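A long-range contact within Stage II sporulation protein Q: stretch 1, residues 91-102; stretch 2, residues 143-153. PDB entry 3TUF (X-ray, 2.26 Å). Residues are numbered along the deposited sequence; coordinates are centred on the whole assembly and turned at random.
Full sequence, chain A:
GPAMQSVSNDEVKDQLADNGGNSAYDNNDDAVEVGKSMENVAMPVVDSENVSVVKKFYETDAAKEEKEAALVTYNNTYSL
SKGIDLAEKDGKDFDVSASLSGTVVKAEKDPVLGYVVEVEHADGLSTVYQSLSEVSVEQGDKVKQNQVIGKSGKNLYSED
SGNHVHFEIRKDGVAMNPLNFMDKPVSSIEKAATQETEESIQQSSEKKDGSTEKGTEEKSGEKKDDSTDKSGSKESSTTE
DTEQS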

# COMPACT_ATOMS: atom_id res chain seq x y z
N GLY A 91 0.21 -10.62 -47.19
CA GLY A 91 0.47 -11.48 -46.01
C GLY A 91 0.96 -12.87 -46.39
O GLY A 91 0.56 -13.88 -45.76
N LYS A 92 1.78 -12.95 -47.44
CA LYS A 92 2.48 -14.19 -47.80
C LYS A 92 3.73 -14.32 -46.93
O LYS A 92 4.29 -13.31 -46.42
CB LYS A 92 2.90 -14.19 -49.27
CG LYS A 92 1.79 -14.11 -50.32
CD LYS A 92 2.36 -13.73 -51.70
CE LYS A 92 1.26 -13.27 -52.69
NZ LYS A 92 1.80 -13.19 -54.08
N ASP A 93 4.19 -15.55 -46.79
CA ASP A 93 5.39 -15.89 -46.04
C ASP A 93 6.57 -15.13 -46.58
O ASP A 93 6.62 -14.88 -47.79
CB ASP A 93 5.70 -17.38 -46.20
CG ASP A 93 4.87 -18.27 -45.29
OD1 ASP A 93 4.12 -17.76 -44.43
OD2 ASP A 93 4.97 -19.50 -45.43
N PHE A 94 7.54 -14.81 -45.74
CA PHE A 94 8.73 -14.23 -46.29
C PHE A 94 9.88 -14.51 -45.35
O PHE A 94 9.67 -14.91 -44.18
CB PHE A 94 8.51 -12.73 -46.47
CG PHE A 94 8.15 -11.98 -45.15
CD1 PHE A 94 9.20 -11.47 -44.33
CD2 PHE A 94 6.80 -11.78 -44.75
CE1 PHE A 94 8.92 -10.82 -43.09
CE2 PHE A 94 6.49 -11.13 -43.56
CZ PHE A 94 7.56 -10.64 -42.72
N ASP A 95 11.09 -14.31 -45.82
CA ASP A 95 12.22 -14.82 -45.06
C ASP A 95 12.68 -13.72 -44.21
O ASP A 95 12.77 -12.58 -44.67
CB ASP A 95 13.33 -15.30 -45.99
CG ASP A 95 12.84 -16.44 -46.98
OD1 ASP A 95 12.58 -17.60 -46.51
OD2 ASP A 95 12.72 -16.19 -48.21
N VAL A 96 12.91 -14.03 -42.94
CA VAL A 96 13.49 -13.09 -42.00
C VAL A 96 15.00 -13.30 -41.87
O VAL A 96 15.46 -14.46 -41.90
CB VAL A 96 12.88 -13.42 -40.67
CG1 VAL A 96 13.70 -12.80 -39.43
CG2 VAL A 96 11.39 -13.10 -40.70
N SER A 97 15.76 -12.23 -41.68
CA SER A 97 17.21 -12.37 -41.57
C SER A 97 17.81 -11.48 -40.54
O SER A 97 17.23 -10.48 -40.13
CB SER A 97 17.88 -12.06 -42.90
OG SER A 97 17.37 -10.86 -43.41
N ALA A 98 19.02 -11.82 -40.14
CA ALA A 98 19.62 -11.15 -39.02
C ALA A 98 19.90 -9.70 -39.41
O ALA A 98 20.49 -9.39 -40.47
CB ALA A 98 20.87 -11.87 -38.57
N SER A 99 19.39 -8.82 -38.56
CA SER A 99 19.57 -7.40 -38.68
C SER A 99 21.01 -6.98 -38.42
O SER A 99 21.45 -5.98 -38.94
CB SER A 99 18.66 -6.72 -37.67
OG SER A 99 19.05 -5.38 -37.49
N LEU A 100 21.71 -7.73 -37.57
CA LEU A 100 23.12 -7.52 -37.33
C LEU A 100 23.76 -8.87 -37.06
O LEU A 100 23.06 -9.84 -36.75
CB LEU A 100 23.35 -6.63 -36.11
CG LEU A 100 22.93 -5.14 -36.08
CD1 LEU A 100 22.80 -4.72 -34.65
CD2 LEU A 100 23.89 -4.20 -36.81
N SER A 101 25.09 -8.94 -37.14
CA SER A 101 25.81 -10.15 -36.82
C SER A 101 25.88 -10.44 -35.29
O SER A 101 25.90 -9.54 -34.45
CB SER A 101 27.18 -10.08 -37.47
OG SER A 101 27.06 -9.65 -38.84
N GLY A 102 25.87 -11.71 -34.92
CA GLY A 102 25.93 -12.03 -33.52
C GLY A 102 25.82 -13.49 -33.29
O GLY A 102 26.07 -14.28 -34.19
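Stretch 2, residues 143-153: VKQNQVIGKSG

The contact between these two stretches of Stage II sporulation protein Q illustrates how antiparallel pairing can absorb a beta bulge and a tight turn without losing its ladder of backbone hydrogen bonds, with side chains adding local contacts. Stretch 2 runs against stretch 1, its strand 148-151 lying beside strand 95-97 with 143° between their N-to-C directions and a closest approach of 4.4 Å between axes. Pairing starts where Ser152 N donates to Phe94 O at 2.8 Å. Next, Val96 N donates to Gly150 O at 3.0 Å, while Val96 O accepts from both Ile149 N at 2.7 Å and Gly150 N at 3.3 Å. That shared acceptor marks the bulge: the register shifts by one residue between Val96 and Ser97, so that Ser97 lies opposite Val148, their CA atoms 3.8 Å apart.

Beyond the bulge, stretch 2 folds into a type II turn from Lys144 to Gln147, closed by Gln147 N to Lys144 O at 3.0 Å. Ala98 grips this turn through its backbone, Ala98 N donating to Gln147 O at 2.9 Å and Ala98 O accepting from Asn146 N at 2.6 Å. Gln145 reaches back to stretch 1, its NE2 donating to Ser99 O at 2.7 Å and its N to Ser101 OG at 2.9 Å. Regular pairing resumes at Gly102 and Val143, with Gly102 N to Val143 O at 3.1 Å and Val143 N to Gly102 O at 2.9 Å.

Side chains add to this backbone framework. Asp95 OD1 and Lys151 NZ form a 2.4 Å salt bridge between residues directly paired across the strands. Ser152 CB lies over a face of the Phe94 ring, 3.5 Å from its centroid, a CH-pi contact. Apolar packing joins Val96 CG1 to Ile149 CG1 at 3.9 Å and Ala98 CB to Val143 CG2 at 3.8 Å.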

# COMPACT_ATOMS: atom_id res chain seq x y z
N VAL A 143 25.53 -15.99 -36.42
CA VAL A 143 24.99 -15.56 -37.73
C VAL A 143 25.64 -14.28 -38.19
O VAL A 143 26.20 -13.52 -37.36
CB VAL A 143 23.45 -15.35 -37.74
CG1 VAL A 143 22.71 -16.67 -37.55
CG2 VAL A 143 23.03 -14.39 -36.69
N LYS A 144 25.58 -14.05 -39.49
CA LYS A 144 26.04 -12.80 -40.09
C LYS A 144 24.82 -11.96 -40.52
O LYS A 144 23.70 -12.48 -40.70
CB LYS A 144 27.12 -13.04 -41.23
CG LYS A 144 26.85 -14.26 -42.11
CD LYS A 144 28.07 -14.89 -42.92
CE LYS A 144 27.76 -16.35 -43.50
NZ LYS A 144 26.56 -16.52 -44.44
N GLN A 145 25.04 -10.63 -40.60
CA GLN A 145 24.04 -9.68 -41.01
C GLN A 145 23.41 -10.11 -42.34
O GLN A 145 24.13 -10.45 -43.24
CB GLN A 145 24.74 -8.33 -41.16
CG GLN A 145 23.81 -7.27 -41.69
CD GLN A 145 24.21 -5.83 -41.36
OE1 GLN A 145 25.32 -5.38 -41.70
NE2 GLN A 145 23.29 -5.08 -40.73
N ASN A 146 22.08 -10.13 -42.45
CA ASN A 146 21.33 -10.57 -43.67
C ASN A 146 21.24 -12.06 -43.90
O ASN A 146 20.65 -12.55 -44.91
CB ASN A 146 21.81 -9.86 -44.93
CG ASN A 146 21.45 -8.40 -44.88
OD1 ASN A 146 22.29 -7.54 -44.61
ND2 ASN A 146 20.15 -8.12 -45.03
N GLN A 147 21.81 -12.80 -42.96
CA GLN A 147 21.69 -14.22 -43.01
C GLN A 147 20.31 -14.61 -42.55
O GLN A 147 19.88 -14.24 -41.44
CB GLN A 147 22.73 -14.83 -42.12
CG GLN A 147 22.77 -16.32 -42.34
CD GLN A 147 23.70 -17.03 -41.39
OE1 GLN A 147 23.38 -18.13 -40.97
NE2 GLN A 147 24.84 -16.43 -41.04
N VAL A 148 19.61 -15.34 -43.42
CA VAL A 148 18.24 -15.73 -43.12
C VAL A 148 18.25 -16.57 -41.87
O VAL A 148 19.13 -17.44 -41.70
CB VAL A 148 17.61 -16.54 -44.24
CG1 VAL A 148 16.44 -17.38 -43.73
CG2 VAL A 148 17.16 -15.58 -45.39
N ILE A 149 17.29 -16.29 -40.99
CA ILE A 149 17.22 -17.04 -39.77
C ILE A 149 15.85 -17.62 -39.52
O ILE A 149 15.67 -18.36 -38.55
CB ILE A 149 17.65 -16.21 -38.55
CG1 ILE A 149 16.67 -15.07 -38.33
CG2 ILE A 149 19.16 -15.75 -38.69
CD1 ILE A 149 17.14 -14.11 -37.27
N GLY A 150 14.88 -17.31 -40.36
CA GLY A 150 13.58 -17.98 -40.19
C GLY A 150 12.57 -17.54 -41.21
O GLY A 150 12.97 -16.92 -42.20
N LYS A 151 11.29 -17.88 -41.00
CA LYS A 151 10.21 -17.45 -41.91
C LYS A 151 9.11 -16.74 -41.13
O LYS A 151 8.80 -17.14 -40.01
CB LYS A 151 9.57 -18.61 -42.70
CG LYS A 151 9.10 -18.17 -44.11
CD LYS A 151 8.64 -19.30 -45.05
CE LYS A 151 9.76 -20.16 -45.76
NZ LYS A 151 10.83 -19.30 -46.34
N SER A 152 8.50 -15.71 -41.72
CA SER A 152 7.37 -15.10 -41.10
C SER A 152 6.29 -16.15 -40.78
O SER A 152 6.21 -17.21 -41.41
CB SER A 152 6.78 -14.06 -42.02
OG SER A 152 5.85 -14.66 -42.92
N GLY A 153 5.45 -15.83 -39.79
CA GLY A 153 4.25 -16.62 -39.54
C GLY A 153 3.23 -15.87 -38.73
O GLY A 153 3.51 -14.77 -38.23